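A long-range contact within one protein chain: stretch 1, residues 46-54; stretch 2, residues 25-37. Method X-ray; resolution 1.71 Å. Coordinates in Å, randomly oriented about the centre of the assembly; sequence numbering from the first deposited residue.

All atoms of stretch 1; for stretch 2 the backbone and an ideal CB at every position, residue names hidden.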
# COMPACT_ATOMS: atom_id res chain seq x y z
N ARG A 46 16.86 13.73 2.18
CA ARG A 46 17.59 12.91 1.24
C ARG A 46 16.68 11.73 0.95
O ARG A 46 16.56 10.80 1.75
CB ARG A 46 18.94 12.46 1.81
CG ARG A 46 20.03 12.32 0.77
CD ARG A 46 21.38 12.09 1.43
NE ARG A 46 21.51 12.86 2.67
CZ ARG A 46 22.63 12.97 3.37
NH1 ARG A 46 23.74 12.36 2.95
NH2 ARG A 46 22.65 13.70 4.48
N PHE A 47 16.01 11.80 -0.19
CA PHE A 47 14.86 10.97 -0.48
C PHE A 47 15.20 9.82 -1.42
O PHE A 47 15.34 9.99 -2.63
CB PHE A 47 13.77 11.86 -1.08
CG PHE A 47 12.51 11.15 -1.45
CD1 PHE A 47 11.94 10.19 -0.62
CD2 PHE A 47 11.86 11.48 -2.63
CE1 PHE A 47 10.76 9.56 -0.99
CE2 PHE A 47 10.68 10.86 -2.99
CZ PHE A 47 10.14 9.90 -2.17
N ASN A 48 15.33 8.63 -0.85
CA ASN A 48 15.57 7.44 -1.66
C ASN A 48 14.29 6.65 -1.86
O ASN A 48 13.84 5.93 -0.97
CB ASN A 48 16.66 6.58 -1.03
CG ASN A 48 18.06 7.06 -1.40
OD1 ASN A 48 18.47 6.97 -2.56
ND2 ASN A 48 18.78 7.58 -0.44
N PHE A 49 13.72 6.80 -3.05
CA PHE A 49 12.39 6.30 -3.34
C PHE A 49 12.52 5.06 -4.19
O PHE A 49 12.77 5.17 -5.39
CB PHE A 49 11.60 7.40 -4.05
CG PHE A 49 10.11 7.19 -4.11
CD1 PHE A 49 9.48 6.19 -3.38
CD2 PHE A 49 9.33 8.08 -4.84
CE1 PHE A 49 8.09 6.03 -3.43
CE2 PHE A 49 7.95 7.96 -4.88
CZ PHE A 49 7.32 6.93 -4.18
N THR A 50 12.37 3.89 -3.58
CA THR A 50 12.59 2.64 -4.29
C THR A 50 11.32 1.80 -4.41
O THR A 50 11.33 0.72 -5.00
CB THR A 50 13.70 1.80 -3.63
OG1 THR A 50 13.35 1.54 -2.27
CG2 THR A 50 15.02 2.55 -3.67
N ALA A 51 10.22 2.29 -3.85
CA ALA A 51 8.94 1.63 -4.00
C ALA A 51 8.65 1.40 -5.48
O ALA A 51 9.09 2.17 -6.33
CB ALA A 51 7.82 2.47 -3.36
N CYS A 52 7.91 0.35 -5.79
CA CYS A 52 7.78 -0.04 -7.18
C CYS A 52 6.48 -0.76 -7.43
O CYS A 52 6.13 -1.70 -6.73
CB CYS A 52 8.97 -0.91 -7.59
SG CYS A 52 9.19 -1.08 -9.38
N SER A 53 5.74 -0.30 -8.43
CA SER A 53 4.51 -0.97 -8.80
C SER A 53 4.77 -2.46 -9.03
O SER A 53 5.76 -2.82 -9.67
CB SER A 53 3.92 -0.34 -10.06
OG SER A 53 2.75 -1.05 -10.45
N GLY A 54 3.91 -3.30 -8.49
CA GLY A 54 4.01 -4.73 -8.71
C GLY A 54 4.86 -5.45 -7.68
O GLY A 54 4.89 -6.68 -7.67
N UNK A 25 10.87 4.20 -14.37
CA UNK A 25 10.41 3.17 -15.28
C UNK A 25 9.06 2.61 -14.86
O UNK A 25 8.16 3.35 -14.45
CB UNK A 25 11.44 2.04 -15.36
N UNK A 26 8.94 1.30 -14.91
CA UNK A 26 7.68 0.65 -14.63
C UNK A 26 7.31 0.74 -13.15
O UNK A 26 6.22 0.34 -12.76
CB UNK A 26 7.74 -0.81 -15.07
N UNK A 27 8.21 1.26 -12.32
CA UNK A 27 7.92 1.40 -10.90
C UNK A 27 6.79 2.39 -10.66
O UNK A 27 6.09 2.30 -9.66
CB UNK A 27 9.17 1.84 -10.14
N UNK A 28 6.63 3.34 -11.59
CA UNK A 28 5.56 4.31 -11.53
C UNK A 28 5.59 5.06 -10.20
O UNK A 28 4.61 5.08 -9.47
CB UNK A 28 4.21 3.62 -11.73
N UNK A 29 6.73 5.64 -9.89
CA UNK A 29 6.84 6.47 -8.70
C UNK A 29 6.34 7.88 -8.96
O UNK A 29 6.97 8.68 -9.64
CB UNK A 29 8.29 6.51 -8.21
N UNK A 30 5.18 8.16 -8.37
CA UNK A 30 4.50 9.42 -8.55
C UNK A 30 5.05 10.52 -7.66
O UNK A 30 5.35 10.27 -6.50
CB UNK A 30 3.00 9.24 -8.29
N UNK A 31 5.17 11.73 -8.20
CA UNK A 31 5.55 12.86 -7.36
C UNK A 31 4.40 13.27 -6.44
O UNK A 31 4.59 14.09 -5.52
CB UNK A 31 5.98 14.04 -8.23
N UNK A 32 3.22 12.71 -6.68
CA UNK A 32 2.08 12.97 -5.82
C UNK A 32 1.79 11.79 -4.89
O UNK A 32 0.77 11.76 -4.21
CB UNK A 32 0.85 13.29 -6.67
N UNK A 33 2.70 10.83 -4.88
CA UNK A 33 2.64 9.72 -3.92
C UNK A 33 2.93 10.23 -2.51
O UNK A 33 3.58 11.26 -2.34
CB UNK A 33 3.63 8.62 -4.30
N UNK A 34 2.49 9.50 -1.48
CA UNK A 34 2.71 10.07 -0.15
C UNK A 34 4.22 10.20 0.16
O UNK A 34 4.61 11.17 0.79
CB UNK A 34 2.03 9.20 0.91
N UNK A 35 5.08 9.26 -0.31
CA UNK A 35 6.48 9.53 0.03
C UNK A 35 7.04 10.76 -0.65
O UNK A 35 7.77 11.51 -0.02
CB UNK A 35 7.35 8.32 -0.33
N UNK A 36 6.70 10.96 -1.91
CA UNK A 36 7.20 12.13 -2.62
C UNK A 36 6.64 13.41 -2.00
O UNK A 36 7.35 14.41 -1.86
CB UNK A 36 6.84 12.05 -4.10
N UNK A 37 5.37 13.39 -1.62
CA UNK A 37 4.78 14.54 -0.94
C UNK A 37 5.45 14.81 0.40
O UNK A 37 5.67 15.97 0.79
CB UNK A 37 3.28 14.32 -0.73

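Position 25 has phi 56° and psi -136°, and its CB direction meets nothing of stretch 1. Positive phi by itself favours glycine. The residue is G25.

Position 26 points sideways into open space, so many small or polar side chains would suit. It is S26. Water 1 hydrogen-bonds to S26 OG at 2.6 Å and donates to S53 O at 3.0 Å, linking the stretches.

At position 27 the ideal CB lies 3.0 Å from C52 SG. That is too close for an ordinary contact but fits a bonded sulfur, so cysteine is strongly indicated. It is C27. C27 SG and C52 SG form a disulfide of 2.0 Å, chi3 -85°. Beside it, S53 N donates to C27 O at 2.9 Å.

Position 28 has phi and psi both near 55°. Its CB points sideways, 4.3 Å from S53 CB. Asparagine, glycine or a long polar chain could fit. It is K28, whose end leads away from stretch 1.

Position 29 points toward stretch 1. Its CB is 3.6 Å from F49 CE2, and the carbonyls of F49, T50 and A51 lie further along. A long side chain with an apolar stem and a donor at its end suits; lysine or arginine would do. It is R29. R29 CD sits over one face of the F49 ring, 3.5 Å from its centroid. R29 NH1 donates to A51 O at 2.8 Å.

Positions 30, 31 and 32 do not point at stretch 1; polar residues suit the turn. They are S30, T31 and K32. S30 begins a type I turn that ends at 33, and S30 OG accepts from K32 N at 2.8 Å.

Position 33 points toward F49, its CB 4.1 Å from F49 CZ, just before a helix. A small capping residue such as serine, threonine or aspartate suits. It is S33. S33 OG accepts from the backbone N of position 36 at 3.3 Å and donates to S30 O at 2.7 Å.

Positions 34 and 37 point away, so stretch 1 does not restrict them. The first is Y34.

Position 35 faces two rings, its CB 3.7 Å from F47 CE1 and 3.9 Å from F49 CE1. A compact apolar residue suits: alanine, valine or proline. It is P35. P35 CB covers the F49 face opposite R29 CD and lies 3.8 Å from F47 CZ.

Position 36 points sideways, its CB 4.2 Å from F47 CE2 and 4.3 Å from F49 CE2. A small apolar residue fits. It is A36, whose methyl touches both rings. Position 37 is L37.

Stretch 2, residues 25-37: GSCKRSTKSYPAL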
# COMPACT_ATOMS: atom_id res chain seq x y z
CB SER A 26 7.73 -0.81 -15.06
OG SER A 26 8.63 -1.54 -14.26
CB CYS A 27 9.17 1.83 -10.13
SG CYS A 27 10.34 0.49 -9.89
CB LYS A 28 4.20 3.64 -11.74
CG LYS A 28 3.86 3.35 -13.20
CD LYS A 28 3.52 4.62 -13.95
CE LYS A 28 3.03 4.30 -15.36
NZ LYS A 28 2.91 5.53 -16.18
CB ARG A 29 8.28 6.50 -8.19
CG ARG A 29 8.66 5.18 -7.52
CD ARG A 29 10.02 5.24 -6.85
NE ARG A 29 11.14 5.19 -7.79
CZ ARG A 29 11.77 4.09 -8.18
NH1 ARG A 29 11.39 2.90 -7.73
NH2 ARG A 29 12.79 4.17 -9.04
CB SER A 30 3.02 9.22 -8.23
OG SER A 30 2.38 10.47 -8.06
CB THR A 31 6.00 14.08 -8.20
OG1 THR A 31 4.89 14.60 -8.92
CG2 THR A 31 7.07 13.67 -9.17
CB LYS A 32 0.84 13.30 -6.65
CG LYS A 32 1.01 14.56 -7.47
CD LYS A 32 -0.29 14.98 -8.14
CE LYS A 32 -0.04 16.13 -9.11
NZ LYS A 32 0.34 17.38 -8.40
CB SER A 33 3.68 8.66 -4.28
OG SER A 33 4.98 9.20 -4.10
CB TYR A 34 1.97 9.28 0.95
CG TYR A 34 2.53 7.92 1.23
CD1 TYR A 34 3.57 7.75 2.15
CD2 TYR A 34 2.00 6.80 0.62
CE1 TYR A 34 4.09 6.51 2.40
CE2 TYR A 34 2.50 5.54 0.88
CZ TYR A 34 3.55 5.41 1.77
OH TYR A 34 4.08 4.18 2.05
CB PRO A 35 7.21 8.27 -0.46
CG PRO A 35 6.17 7.20 -0.41
CD PRO A 35 4.94 7.91 -0.91
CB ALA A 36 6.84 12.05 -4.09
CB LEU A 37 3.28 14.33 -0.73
CG LEU A 37 2.42 14.30 -1.99
CD1 LEU A 37 0.98 14.00 -1.60
CD2 LEU A 37 2.50 15.62 -2.75
O HOH W 1 7.48 -2.51 -12.12
O HOH W 2 13.11 0.16 -6.97
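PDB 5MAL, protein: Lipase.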